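Local structure of tyrosine-protein phosphatase non-receptor type 18 (Homo sapiens, 2OC3) at residues A[172-177]-A[194-199]; A[163-168]-A[176-181]; A[70-75]-A[274-279]; A[35-40]-A[263-268]. The protein removes phosphate from phosphotyrosine in proteins, including autophosphorylated tyrosine kinases, through the catalytic domain held in this chain. One frame throughout, in Å; residues are numbered along the deposited sequence. Where two conformers were deposited one is given.

Interaction 1 (A[172-177]-A[194-199]); sequences NEDIML and LQYMSW
L177 and L194 meet on the face of two antiparallel strands that helix 209-222 covers, with L177 CD1 3.7 Å from L194 CD2. The same L194 methyl carbon also receives I175 CG2 at 3.9 Å, so CD2, one branch of L194, touches both neighbours. Branched aliphatic side chains suit this apolar packing. M176 and Q195, on the other face, form a hydrogen-bonded pair: M176 N donates to Q195 O at 3.0 Å and Q195 N to M176 O at 2.8 Å. The polar end of Q195 is buried too, bonded to R178 and to the backbone of C135. These strands form the hairpin 175-184/187-196 of the central phosphatase sheet, and the second runs on into W199, the tryptophan of the WPD loop. D174 O lies over one face of the Y196 ring, W199 CE3 over the other. Beyond the last strand pair the contact opens toward solvent. M197 N still donates to D174 O (2.8 Å), but the exposed S198 is held through its side chain. Its OG, between backbone N and carbonyl carbon (chi1 63°), donates to D174 OD1 at 2.6 Å from 48° out of the carboxylate plane. D174 OD2 is hydrogen-bonded to H210 ND1. An alanine in place of D174 would probably leave S198 OG and H210 ND1 without their carboxylate partner. N172 OD1 accepts from D174 N at 2.9 Å, an Asx turn leading into the strand.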
loop_
_atom_site.group_PDB
_atom_site.type_symbol
_atom_site.label_atom_id
_atom_site.label_comp_id
_atom_site.label_asym_id
_atom_site.label_seq_id
_atom_site.Cartn_x
_atom_site.Cartn_y
_atom_site.Cartn_z
ATOM N N ASN A 172 1.980 -11.115 16.253
ATOM C CA ASN A 172 1.564 -12.506 16.092
ATOM C C ASN A 172 2.618 -13.182 15.187
ATOM O O ASN A 172 3.615 -12.536 14.845
ATOM C CB ASN A 172 0.153 -12.590 15.564
ATOM C CG ASN A 172 -0.004 -11.925 14.230
ATOM O OD1 ASN A 172 0.770 -12.182 13.325
ATOM N ND2 ASN A 172 -1.029 -11.088 14.088
ATOM N N GLU A 173 2.464 -14.453 14.833
ATOM C CA GLU A 173 3.564 -15.123 14.128
ATOM C C GLU A 173 3.858 -14.564 12.741
ATOM O O GLU A 173 4.920 -14.845 12.144
ATOM C CB GLU A 173 3.375 -16.651 14.033
ATOM C CG GLU A 173 2.226 -17.099 13.216
ATOM C CD GLU A 173 2.152 -18.623 13.070
ATOM O OE1 GLU A 173 2.920 -19.199 12.255
ATOM O OE2 GLU A 173 1.319 -19.235 13.771
ATOM N N ASP A 174 2.924 -13.759 12.210
ATOM C CA ASP A 174 3.049 -13.250 10.848
ATOM C C ASP A 174 3.308 -11.752 10.738
ATOM O O ASP A 174 3.533 -11.276 9.616
ATOM C CB ASP A 174 1.776 -13.584 10.067
ATOM C CG ASP A 174 1.575 -15.079 9.955
ATOM O OD1 ASP A 174 2.495 -15.768 9.478
ATOM O OD2 ASP A 174 0.542 -15.599 10.452
ATOM N N ILE A 175 3.267 -11.006 11.837
ATOM C CA ILE A 175 3.338 -9.542 11.762
ATOM C C ILE A 175 4.363 -8.978 12.728
ATOM O O ILE A 175 4.270 -9.241 13.962
ATOM C CB ILE A 175 1.986 -8.868 12.117
ATOM C CG1 ILE A 175 0.843 -9.420 11.280
ATOM C CG2 ILE A 175 2.064 -7.358 11.956
ATOM C CD1 ILE A 175 0.932 -9.323 9.811
ATOM N N MET A 176 5.299 -8.205 12.183
ATOM C CA MET A 176 6.318 -7.463 12.919
ATOM C C MET A 176 5.889 -5.997 12.998
ATOM O O MET A 176 5.408 -5.429 11.993
ATOM C CB MET A 176 7.655 -7.594 12.202
ATOM C CG MET A 176 8.699 -6.584 12.558
ATOM S SD MET A 176 9.255 -6.773 14.228
ATOM C CE MET A 176 10.348 -8.150 14.045
ATOM N N LEU A 177 6.097 -5.360 14.147
ATOM C CA LEU A 177 5.904 -3.913 14.337
ATOM C C LEU A 177 7.227 -3.325 14.747
ATOM O O LEU A 177 7.750 -3.661 15.801
ATOM C CB LEU A 177 4.878 -3.635 15.413
ATOM C CG LEU A 177 4.662 -2.145 15.790
ATOM C CD1 LEU A 177 4.171 -1.289 14.658
ATOM C CD2 LEU A 177 3.704 -1.982 16.985
ATOM N N LEU A 194 4.731 -1.661 10.011
ATOM C CA LEU A 194 4.207 -2.975 10.175
ATOM C C LEU A 194 4.614 -3.795 8.982
ATOM O O LEU A 194 4.443 -3.326 7.867
ATOM C CB LEU A 194 2.708 -2.945 10.290
ATOM C CG LEU A 194 2.112 -2.394 11.587
ATOM C CD1 LEU A 194 0.726 -1.706 11.393
ATOM C CD2 LEU A 194 2.027 -3.488 12.617
ATOM N N GLN A 195 5.164 -4.986 9.201
ATOM C CA GLN A 195 5.644 -5.819 8.106
ATOM C C GLN A 195 4.984 -7.174 8.199
ATOM O O GLN A 195 5.039 -7.827 9.225
ATOM C CB GLN A 195 7.170 -5.989 8.136
ATOM C CG GLN A 195 7.660 -6.717 6.854
ATOM C CD GLN A 195 9.126 -7.054 6.837
ATOM O OE1 GLN A 195 9.875 -6.734 7.771
ATOM N NE2 GLN A 195 9.552 -7.720 5.751
ATOM N N TYR A 196 4.317 -7.587 7.140
ATOM C CA TYR A 196 3.724 -8.915 6.999
ATOM C C TYR A 196 4.871 -9.832 6.557
ATOM O O TYR A 196 5.582 -9.529 5.578
ATOM C CB TYR A 196 2.577 -8.891 5.953
ATOM C CG TYR A 196 1.671 -10.065 6.100
ATOM C CD1 TYR A 196 0.463 -9.940 6.735
ATOM C CD2 TYR A 196 2.037 -11.331 5.662
ATOM C CE1 TYR A 196 -0.362 -11.049 6.940
ATOM C CE2 TYR A 196 1.233 -12.430 5.867
ATOM C CZ TYR A 196 0.037 -12.283 6.500
ATOM O OH TYR A 196 -0.770 -13.409 6.729
ATOM N N MET A 197 5.087 -10.917 7.321
ATOM C CA MET A 197 6.354 -11.658 7.271
ATOM C C MET A 197 6.304 -12.987 6.528
ATOM O O MET A 197 7.367 -13.566 6.308
ATOM C CB MET A 197 6.866 -11.938 8.707
ATOM C CG MET A 197 7.029 -10.689 9.527
ATOM S SD MET A 197 8.192 -9.495 8.886
ATOM C CE MET A 197 9.733 -10.381 9.257
ATOM N N SER A 198 5.115 -13.443 6.120
ATOM C CA SER A 198 4.936 -14.783 5.567
ATOM C C SER A 198 4.016 -14.867 4.360
ATOM O O SER A 198 3.509 -15.932 4.043
ATOM C CB SER A 198 4.388 -15.673 6.667
ATOM O OG SER A 198 3.116 -15.173 7.044
ATOM N N TRP A 199 3.769 -13.760 3.663
ATOM C CA TRP A 199 2.923 -13.839 2.496
ATOM C C TRP A 199 3.539 -14.782 1.458
ATOM O O TRP A 199 4.693 -14.606 1.062
ATOM C CB TRP A 199 2.661 -12.467 1.896
ATOM C CG TRP A 199 1.437 -12.431 1.006
ATOM C CD1 TRP A 199 1.257 -13.072 -0.181
ATOM C CD2 TRP A 199 0.265 -11.658 1.228
ATOM N NE1 TRP A 199 0.029 -12.742 -0.719
ATOM C CE2 TRP A 199 -0.600 -11.883 0.138
ATOM C CE3 TRP A 199 -0.144 -10.801 2.258
ATOM C CZ2 TRP A 199 -1.868 -11.269 0.053
ATOM C CZ3 TRP A 199 -1.386 -10.180 2.172
ATOM C CH2 TRP A 199 -2.231 -10.423 1.074
#

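Interaction 2 (A[163-168]-A[176-181]); sequences ITLIKE and MLRTLK
T164 and K181 form a hydrogen-bonded antiparallel pair: T164 N donates to K181 O and K181 N to T164 O, each at 2.8 Å. Farther along, T179 N gives a nearly straight bond to K167 O. The regular pattern breaks where I166 and K167 both face T179, a classic beta bulge. T179 O takes I166 N at 2.8 Å and K167 N only weakly, at 3.4 Å. The extra residue shifts the register by one within the hairpin 161-170/175-184.

Apolar contacts flank this backbone. L165 CD1 crosses to L180 CD2 at 3.9 Å, while the bulge turns the exposed I166 toward the partner strand, where its CB meets T179 CG2.

The charged contact lies at the other end. E168 and R178 run side by side, pointing the same way, and R178 NE donates to E168 OE2 at 2.8 Å on the anti side of the carboxylate, in a salt bridge. The R178 chain is extended from CG to NE (chi2 -165°, chi3 175°), and a water joins R178 NH2 to the same OE2. M176 CG lies over the centre of one guanidinium face, though M176 has a second conformer and this cover is less certain. R178 NH1 bonds Q193 and Q195, and W149 makes a cation-pi contact. With carboxylate, amide, water and ring partners, the arginine is probably fixed in rotation, its positive charge balanced in part by E168 while the glutamine amides satisfy NH1.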
loop_
_atom_site.group_PDB
_atom_site.type_symbol
_atom_site.label_atom_id
_atom_site.label_comp_id
_atom_site.label_asym_id
_atom_site.label_seq_id
_atom_site.Cartn_x
_atom_site.Cartn_y
_atom_site.Cartn_z
ATOM N N ILE A 163 17.718 6.983 10.222
ATOM C CA ILE A 163 16.690 6.112 10.752
ATOM C C ILE A 163 17.267 5.300 11.910
ATOM O O ILE A 163 18.314 4.676 11.757
ATOM C CB ILE A 163 16.157 5.122 9.665
ATOM C CG1 ILE A 163 16.002 5.833 8.307
ATOM C CG2 ILE A 163 14.857 4.423 10.145
ATOM C CD1 ILE A 163 14.983 6.934 8.312
ATOM N N THR A 164 16.590 5.350 13.058
ATOM C CA THR A 164 16.989 4.609 14.255
ATOM C C THR A 164 15.889 3.667 14.696
ATOM O O THR A 164 14.732 4.021 14.685
ATOM C CB THR A 164 17.298 5.590 15.389
ATOM O OG1 THR A 164 18.355 6.469 14.977
ATOM C CG2 THR A 164 17.731 4.878 16.635
ATOM N N LEU A 165 16.275 2.452 15.062
ATOM C CA LEU A 165 15.347 1.494 15.607
ATOM C C LEU A 165 15.162 1.681 17.116
ATOM O O LEU A 165 16.130 1.556 17.908
ATOM C CB LEU A 165 15.803 0.064 15.295
ATOM C CG LEU A 165 14.828 -1.033 15.703
ATOM C CD1 LEU A 165 13.556 -1.032 14.839
ATOM C CD2 LEU A 165 15.515 -2.383 15.593
ATOM N N ILE A 166 13.938 1.992 17.504
ATOM C CA ILE A 166 13.590 2.134 18.922
ATOM C C ILE A 166 13.129 0.805 19.535
ATOM O O ILE A 166 13.534 0.469 20.644
ATOM C CB ILE A 166 12.471 3.193 19.126
ATOM C CG1 ILE A 166 12.879 4.539 18.547
ATOM C CG2 ILE A 166 12.081 3.336 20.597
ATOM C CD1 ILE A 166 14.195 5.127 19.083
ATOM N N LYS A 167 12.340 0.020 18.817
ATOM C CA LYS A 167 11.783 -1.213 19.351
ATOM C C LYS A 167 11.276 -2.053 18.199
ATOM O O LYS A 167 10.882 -1.512 17.145
ATOM C CB LYS A 167 10.630 -0.891 20.296
ATOM C CG LYS A 167 10.224 -2.017 21.214
ATOM C CD LYS A 167 8.994 -1.628 22.010
ATOM C CE LYS A 167 8.437 -2.806 22.800
ATOM N NZ LYS A 167 9.376 -3.266 23.858
ATOM N N GLU A 168 11.308 -3.368 18.386
ATOM C CA GLU A 168 10.677 -4.338 17.481
ATOM C C GLU A 168 9.783 -5.246 18.297
ATOM O O GLU A 168 10.164 -5.621 19.430
ATOM C CB GLU A 168 11.725 -5.247 16.815
ATOM C CG GLU A 168 12.508 -4.586 15.737
ATOM C CD GLU A 168 13.290 -5.563 14.873
ATOM O OE1 GLU A 168 13.833 -6.555 15.396
ATOM O OE2 GLU A 168 13.368 -5.330 13.656
ATOM N N MET A 176 5.299 -8.205 12.183
ATOM C CA MET A 176 6.318 -7.463 12.919
ATOM C C MET A 176 5.889 -5.997 12.998
ATOM O O MET A 176 5.408 -5.429 11.993
ATOM C CB MET A 176 7.655 -7.594 12.202
ATOM C CG MET A 176 8.699 -6.584 12.558
ATOM S SD MET A 176 9.255 -6.773 14.228
ATOM C CE MET A 176 10.348 -8.150 14.045
ATOM N N LEU A 177 6.097 -5.360 14.147
ATOM C CA LEU A 177 5.904 -3.913 14.337
ATOM C C LEU A 177 7.227 -3.325 14.747
ATOM O O LEU A 177 7.750 -3.661 15.801
ATOM C CB LEU A 177 4.878 -3.635 15.413
ATOM C CG LEU A 177 4.662 -2.145 15.790
ATOM C CD1 LEU A 177 4.171 -1.289 14.658
ATOM C CD2 LEU A 177 3.704 -1.982 16.985
ATOM N N ARG A 178 7.796 -2.415 13.935
ATOM C CA ARG A 178 8.973 -1.668 14.248
ATOM C C ARG A 178 8.629 -0.232 14.592
ATOM O O ARG A 178 7.862 0.421 13.893
ATOM C CB ARG A 178 9.969 -1.688 13.093
ATOM C CG ARG A 178 10.367 -3.089 12.616
ATOM C CD ARG A 178 11.590 -3.092 11.741
ATOM N NE ARG A 178 11.993 -4.469 11.405
ATOM C CZ ARG A 178 11.455 -5.171 10.417
ATOM N NH1 ARG A 178 10.568 -4.643 9.613
ATOM N NH2 ARG A 178 11.824 -6.437 10.196
ATOM N N THR A 179 9.215 0.276 15.660
ATOM C CA THR A 179 9.060 1.637 16.085
ATOM C C THR A 179 10.354 2.310 15.671
ATOM O O THR A 179 11.457 1.926 16.136
ATOM C CB THR A 179 8.905 1.700 17.624
ATOM O OG1 THR A 179 7.796 0.867 18.014
ATOM C CG2 THR A 179 8.681 3.135 18.093
ATOM N N LEU A 180 10.246 3.299 14.778
ATOM C CA LEU A 180 11.389 3.943 14.203
ATOM C C LEU A 180 11.421 5.395 14.641
ATOM O O LEU A 180 10.371 6.008 14.843
ATOM C CB LEU A 180 11.285 3.928 12.671
ATOM C CG LEU A 180 11.149 2.564 12.026
ATOM C CD1 LEU A 180 11.010 2.677 10.467
ATOM C CD2 LEU A 180 12.376 1.713 12.370
ATOM N N LYS A 181 12.634 5.930 14.740
ATOM C CA LYS A 181 12.872 7.369 14.898
ATOM C C LYS A 181 13.495 7.791 13.585
ATOM O O LYS A 181 14.513 7.216 13.182
ATOM C CB LYS A 181 13.825 7.697 16.064
ATOM C CG LYS A 181 14.242 9.180 16.079
ATOM C CD LYS A 181 14.896 9.613 17.383
ATOM C CE LYS A 181 16.102 8.803 17.639
ATOM N NZ LYS A 181 16.910 9.382 18.794
HETATM O O HOH W 1 17.247 8.832 13.953
HETATM O O HOH W 2 13.908 -7.480 12.057
#

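Interaction 3 (A[70-75]-A[274-279]); sequences LPYDQT and QRPAAV
The loop leading toward the glutamine loop of the phosphatase, here 274-279, meets the loop 70-75 chiefly through P276 and Y72. The proline lies over one face of the tyrosine ring, a CH-pi contact in which P276 CG is 4.0 Å from the Y72 ring centroid and 12° off its normal. The two side chains slide past each other in opposite directions, and P276 CD reaches Y72 CE2 at 3.8 Å. The puckered, conformationally restricted proline ring suits this contact, and also the second position of the type II turn from R275 to A278. At the ring's edge a water lies in plane, 2.7 Å from Y72 OH, and accepts a weak bond from A277 N.

T75 OG1 sits in the crowded position between backbone N and carbonyl carbon (chi1 57°). From there it donates to Q274 O at 2.7 Å, on a lone pair, and it is also bonded to N94 ND2. P71 CB lies at the edge of the R275 guanidinium, near its plane, 4.0 Å from NH1. R275 NE and NH2 bond the carbonyl oxygens of G236 and A235, and NH1 is held by N92 and N94. An arginine buttressing the backbone of the phosphate-binding P-loop is typical of the classical tyrosine phosphatase catalytic domain.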
loop_
_atom_site.group_PDB
_atom_site.type_symbol
_atom_site.label_atom_id
_atom_site.label_comp_id
_atom_site.label_asym_id
_atom_site.label_seq_id
_atom_site.Cartn_x
_atom_site.Cartn_y
_atom_site.Cartn_z
ATOM N N LEU A 70 4.108 1.032 -14.008
ATOM C CA LEU A 70 4.338 2.471 -14.003
ATOM C C LEU A 70 3.165 3.182 -13.353
ATOM O O LEU A 70 2.027 2.840 -13.637
ATOM C CB LEU A 70 4.467 2.958 -15.448
ATOM C CG LEU A 70 5.584 2.315 -16.291
ATOM C CD1 LEU A 70 5.480 2.787 -17.758
ATOM C CD2 LEU A 70 6.916 2.587 -15.692
ATOM N N PRO A 71 3.428 4.206 -12.557
ATOM C CA PRO A 71 2.330 4.875 -11.879
ATOM C C PRO A 71 1.513 5.674 -12.888
ATOM O O PRO A 71 2.050 6.303 -13.798
ATOM C CB PRO A 71 3.066 5.832 -10.912
ATOM C CG PRO A 71 4.329 6.161 -11.620
ATOM C CD PRO A 71 4.720 4.865 -12.274
ATOM N N TYR A 72 0.207 5.696 -12.716
ATOM C CA TYR A 72 -0.610 6.511 -13.621
ATOM C C TYR A 72 -0.338 7.960 -13.304
ATOM O O TYR A 72 -0.275 8.361 -12.149
ATOM C CB TYR A 72 -2.083 6.246 -13.375
ATOM C CG TYR A 72 -2.502 4.805 -13.670
ATOM C CD1 TYR A 72 -2.005 4.165 -14.797
ATOM C CD2 TYR A 72 -3.401 4.104 -12.852
ATOM C CE1 TYR A 72 -2.375 2.875 -15.128
ATOM C CE2 TYR A 72 -3.779 2.775 -13.206
ATOM C CZ TYR A 72 -3.256 2.205 -14.352
ATOM O OH TYR A 72 -3.543 0.875 -14.758
ATOM N N ASP A 73 -0.148 8.770 -14.331
ATOM C CA ASP A 73 0.093 10.203 -14.113
ATOM C C ASP A 73 -1.011 10.882 -13.318
ATOM O O ASP A 73 -0.761 11.853 -12.621
ATOM C CB ASP A 73 0.169 10.912 -15.473
ATOM C CG ASP A 73 1.358 10.456 -16.339
ATOM O OD1 ASP A 73 2.501 10.387 -15.808
ATOM O OD2 ASP A 73 1.173 10.192 -17.559
ATOM N N GLN A 74 -2.240 10.430 -13.501
ATOM C CA GLN A 74 -3.409 11.136 -12.975
ATOM C C GLN A 74 -3.461 11.228 -11.447
ATOM O O GLN A 74 -4.113 12.113 -10.887
ATOM C CB GLN A 74 -4.679 10.478 -13.490
ATOM C CG GLN A 74 -4.929 10.656 -14.982
ATOM C CD GLN A 74 -3.937 9.992 -15.870
ATOM O OE1 GLN A 74 -3.434 8.889 -15.611
ATOM N NE2 GLN A 74 -3.656 10.670 -17.031
ATOM N N THR A 75 -2.829 10.266 -10.782
ATOM C CA THR A 75 -2.884 10.109 -9.335
ATOM C C THR A 75 -1.445 9.952 -8.780
ATOM O O THR A 75 -1.293 9.601 -7.611
ATOM C CB THR A 75 -3.682 8.846 -8.969
ATOM O OG1 THR A 75 -3.060 7.729 -9.609
ATOM C CG2 THR A 75 -5.166 8.965 -9.363
ATOM N N GLN A 274 -6.683 4.005 -9.832
ATOM C CA GLN A 274 -5.797 4.890 -9.073
ATOM C C GLN A 274 -4.361 4.382 -8.893
ATOM O O GLN A 274 -3.404 5.135 -8.945
ATOM C CB GLN A 274 -6.408 5.165 -7.700
ATOM C CG GLN A 274 -7.754 5.917 -7.829
ATOM C CD GLN A 274 -8.454 6.030 -6.493
ATOM O OE1 GLN A 274 -8.156 6.927 -5.734
ATOM N NE2 GLN A 274 -9.355 5.130 -6.203
ATOM N N ARG A 275 -4.216 3.055 -8.738
ATOM C CA ARG A 275 -2.920 2.369 -8.714
ATOM C C ARG A 275 -2.997 1.166 -9.649
ATOM O O ARG A 275 -3.926 0.378 -9.564
ATOM C CB ARG A 275 -2.614 1.906 -7.304
ATOM C CG ARG A 275 -1.270 1.167 -7.125
ATOM C CD ARG A 275 -0.054 2.067 -7.230
ATOM N NE ARG A 275 1.187 1.275 -7.268
ATOM C CZ ARG A 275 2.361 1.726 -7.713
ATOM N NH1 ARG A 275 2.505 2.918 -8.269
ATOM N NH2 ARG A 275 3.427 0.933 -7.664
ATOM N N PRO A 276 -2.051 1.043 -10.592
ATOM C CA PRO A 276 -2.082 -0.069 -11.528
ATOM C C PRO A 276 -2.177 -1.430 -10.817
ATOM O O PRO A 276 -1.495 -1.632 -9.825
ATOM C CB PRO A 276 -0.731 0.029 -12.248
ATOM C CG PRO A 276 -0.189 1.317 -11.946
ATOM C CD PRO A 276 -0.909 1.942 -10.818
ATOM N N ALA A 277 -3.051 -2.284 -11.334
ATOM C CA ALA A 277 -3.174 -3.675 -10.899
ATOM C C ALA A 277 -3.481 -3.850 -9.427
ATOM O O ALA A 277 -3.168 -4.903 -8.841
ATOM C CB ALA A 277 -1.910 -4.446 -11.273
ATOM N N ALA A 278 -4.123 -2.837 -8.812
ATOM C CA ALA A 278 -4.544 -2.964 -7.405
ATOM C C ALA A 278 -5.484 -4.189 -7.332
ATOM O O ALA A 278 -6.511 -4.244 -7.980
ATOM C CB ALA A 278 -5.248 -1.687 -6.920
ATOM N N VAL A 279 -5.078 -5.159 -6.540
ATOM C CA VAL A 279 -5.686 -6.478 -6.439
ATOM C C VAL A 279 -5.432 -7.168 -7.796
ATOM O O VAL A 279 -6.173 -6.976 -8.759
ATOM C CB VAL A 279 -7.170 -6.473 -6.048
ATOM C CG1 VAL A 279 -7.627 -7.908 -5.838
ATOM C CG2 VAL A 279 -7.403 -5.656 -4.812
HETATM O O HOH W 3 -5.218 -0.639 -13.299
#

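Interaction 4 (A[35-40]-A[263-268]); sequences SDIQAC and SLFDVV
Helix 35-40 and helix 264-268 run in broadly the same direction at 36°, their axes 10.4 Å apart at closest approach, and I37 and F265 stand nearest across the gap. F265 bridges that distance with its ring: CG is anti to the backbone N (chi1 173°), and the I37 and F265 side chains slide past each other in opposite directions. I37 CG1 lies by F265 CD1 and CE1 on an oblique line to the ring; the isoleucine was modelled in two conformers, so how tight this fit is remains doubtful. At the ring's edge, D36 CB comes to 3.7 Å from F265 CE1, and C40 SG lies more loosely at 4.4 Å from F265 CZ. The aspartate thus offers its methylene to the aromatic rim, where an exposed helix position can pair an apolar root with a polar tip. In the same conformer, I37 also crosses V268 at about a right angle, CD1 to V268 CG1 at 4.0 Å. An alanine in place of F265 would probably open a gap beside I37 and leave D36 CB and C40 SG without their aromatic neighbour. S263 OG caps the helix by accepting from D266 N at 3.0 Å, a role serine fills well at an N-cap. Y285 of helix 282-296 touches both I37 and F265, and L288 packs on V268, while L264 and V267 reach helix 238-254; helix 264-272 is thus wedged among three helices.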
loop_
_atom_site.group_PDB
_atom_site.type_symbol
_atom_site.label_atom_id
_atom_site.label_comp_id
_atom_site.label_asym_id
_atom_site.label_seq_id
_atom_site.Cartn_x
_atom_site.Cartn_y
_atom_site.Cartn_z
ATOM N N SER A 35 -12.925 -11.590 -13.386
ATOM C CA SER A 35 -12.672 -11.454 -14.818
ATOM C C SER A 35 -13.324 -10.153 -15.302
ATOM O O SER A 35 -12.738 -9.415 -16.123
ATOM C CB SER A 35 -13.213 -12.680 -15.550
ATOM O OG SER A 35 -13.026 -12.561 -16.942
ATOM N N ASP A 36 -14.494 -9.796 -14.758
ATOM C CA ASP A 36 -15.156 -8.545 -15.117
ATOM C C ASP A 36 -14.370 -7.320 -14.642
ATOM O O ASP A 36 -14.309 -6.298 -15.323
ATOM C CB ASP A 36 -16.583 -8.504 -14.561
ATOM C CG ASP A 36 -17.527 -9.462 -15.276
ATOM O OD1 ASP A 36 -17.222 -9.918 -16.411
ATOM O OD2 ASP A 36 -18.584 -9.760 -14.680
ATOM N N ILE A 37 -13.834 -7.387 -13.430
ATOM C CA ILE A 37 -12.968 -6.300 -12.988
ATOM C C ILE A 37 -11.795 -6.111 -13.961
ATOM O O ILE A 37 -11.471 -4.986 -14.316
ATOM C CB ILE A 37 -12.420 -6.505 -11.571
ATOM C CG1 ILE A 37 -13.565 -6.510 -10.545
ATOM C CG2 ILE A 37 -11.422 -5.396 -11.233
ATOM C CD1 ILE A 37 -13.148 -6.948 -9.157
ATOM N N GLN A 38 -11.184 -7.209 -14.400
ATOM C CA GLN A 38 -10.041 -7.095 -15.287
ATOM C C GLN A 38 -10.484 -6.503 -16.615
ATOM O O GLN A 38 -9.824 -5.652 -17.175
ATOM C CB GLN A 38 -9.399 -8.461 -15.500
ATOM C CG GLN A 38 -8.784 -9.087 -14.239
ATOM C CD GLN A 38 -7.260 -9.154 -14.262
ATOM O OE1 GLN A 38 -6.574 -8.174 -14.036
ATOM N NE2 GLN A 38 -6.739 -10.346 -14.480
ATOM N N ALA A 39 -11.645 -6.920 -17.103
ATOM C CA ALA A 39 -12.140 -6.420 -18.390
ATOM C C ALA A 39 -12.478 -4.945 -18.326
ATOM O O ALA A 39 -12.132 -4.202 -19.217
ATOM C CB ALA A 39 -13.409 -7.220 -18.867
ATOM N N CYS A 40 -13.133 -4.521 -17.255
ATOM C CA CYS A 40 -13.495 -3.127 -17.082
ATOM C C CYS A 40 -12.276 -2.237 -16.870
ATOM O O CYS A 40 -12.204 -1.126 -17.405
ATOM C CB CYS A 40 -14.443 -2.964 -15.879
ATOM S SG CYS A 40 -16.115 -3.699 -16.199
ATOM N N SER A 263 -20.913 -2.869 -2.824
ATOM C CA SER A 263 -20.319 -3.673 -3.859
ATOM C C SER A 263 -18.794 -3.660 -3.662
ATOM O O SER A 263 -18.154 -2.625 -3.834
ATOM C CB SER A 263 -20.642 -3.058 -5.217
ATOM O OG SER A 263 -19.948 -3.732 -6.261
ATOM N N LEU A 264 -18.257 -4.820 -3.334
ATOM C CA LEU A 264 -16.790 -4.981 -3.237
ATOM C C LEU A 264 -16.171 -4.860 -4.639
ATOM O O LEU A 264 -15.065 -4.318 -4.807
ATOM C CB LEU A 264 -16.470 -6.304 -2.560
ATOM C CG LEU A 264 -15.058 -6.594 -2.098
ATOM C CD1 LEU A 264 -14.547 -5.443 -1.241
ATOM C CD2 LEU A 264 -15.074 -7.892 -1.298
ATOM N N PHE A 265 -16.922 -5.286 -5.656
ATOM C CA PHE A 265 -16.522 -5.143 -7.053
ATOM C C PHE A 265 -16.221 -3.675 -7.343
ATOM O O PHE A 265 -15.186 -3.318 -7.921
ATOM C CB PHE A 265 -17.621 -5.715 -7.964
ATOM C CG PHE A 265 -17.399 -5.477 -9.427
ATOM C CD1 PHE A 265 -16.866 -6.483 -10.235
ATOM C CD2 PHE A 265 -17.733 -4.273 -9.998
ATOM C CE1 PHE A 265 -16.665 -6.249 -11.587
ATOM C CE2 PHE A 265 -17.537 -4.037 -11.347
ATOM C CZ PHE A 265 -17.001 -5.035 -12.131
ATOM N N ASP A 266 -17.136 -2.790 -6.948
ATOM C CA ASP A 266 -17.000 -1.379 -7.271
ATOM C C ASP A 266 -15.796 -0.758 -6.548
ATOM O O ASP A 266 -15.124 0.107 -7.102
ATOM C CB ASP A 266 -18.265 -0.611 -6.866
ATOM C CG ASP A 266 -19.465 -0.926 -7.748
ATOM O OD1 ASP A 266 -19.304 -1.514 -8.844
ATOM O OD2 ASP A 266 -20.596 -0.560 -7.337
ATOM N N VAL A 267 -15.530 -1.217 -5.328
ATOM C CA VAL A 267 -14.382 -0.698 -4.550
ATOM C C VAL A 267 -13.072 -1.069 -5.249
ATOM O O VAL A 267 -12.219 -0.213 -5.464
ATOM C CB VAL A 267 -14.373 -1.218 -3.095
ATOM C CG1 VAL A 267 -13.095 -0.781 -2.368
ATOM C CG2 VAL A 267 -15.652 -0.734 -2.343
ATOM N N VAL A 268 -12.935 -2.342 -5.613
ATOM C CA VAL A 268 -11.717 -2.800 -6.265
ATOM C C VAL A 268 -11.535 -2.132 -7.639
ATOM O O VAL A 268 -10.440 -1.679 -7.963
ATOM C CB VAL A 268 -11.689 -4.314 -6.375
ATOM C CG1 VAL A 268 -10.461 -4.777 -7.210
ATOM C CG2 VAL A 268 -11.676 -4.944 -4.937
#

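Interactions 1 and 2 share M176 and L177 on strand 175-184, so they join three successive strands of the sheet; their centres are 14 Å apart, and Q195 OE1 and R178 NH1, 2.9 Å from each other, connect them. Interactions 3 and 4, with centres 15 Å apart, touch where V279 CB meets V268 CG1 at 3.9 Å. Interactions 1 and 3 lie on opposite sides of the chain's centre, yet each comes near the active site: the side chains of Y196 and R275 are about 9 Å and about 7 Å from that of C233, the predicted nucleophile, and R275 is about 4 Å from G236, a probable substrate-binding residue. Interaction 2 lies away from these sites.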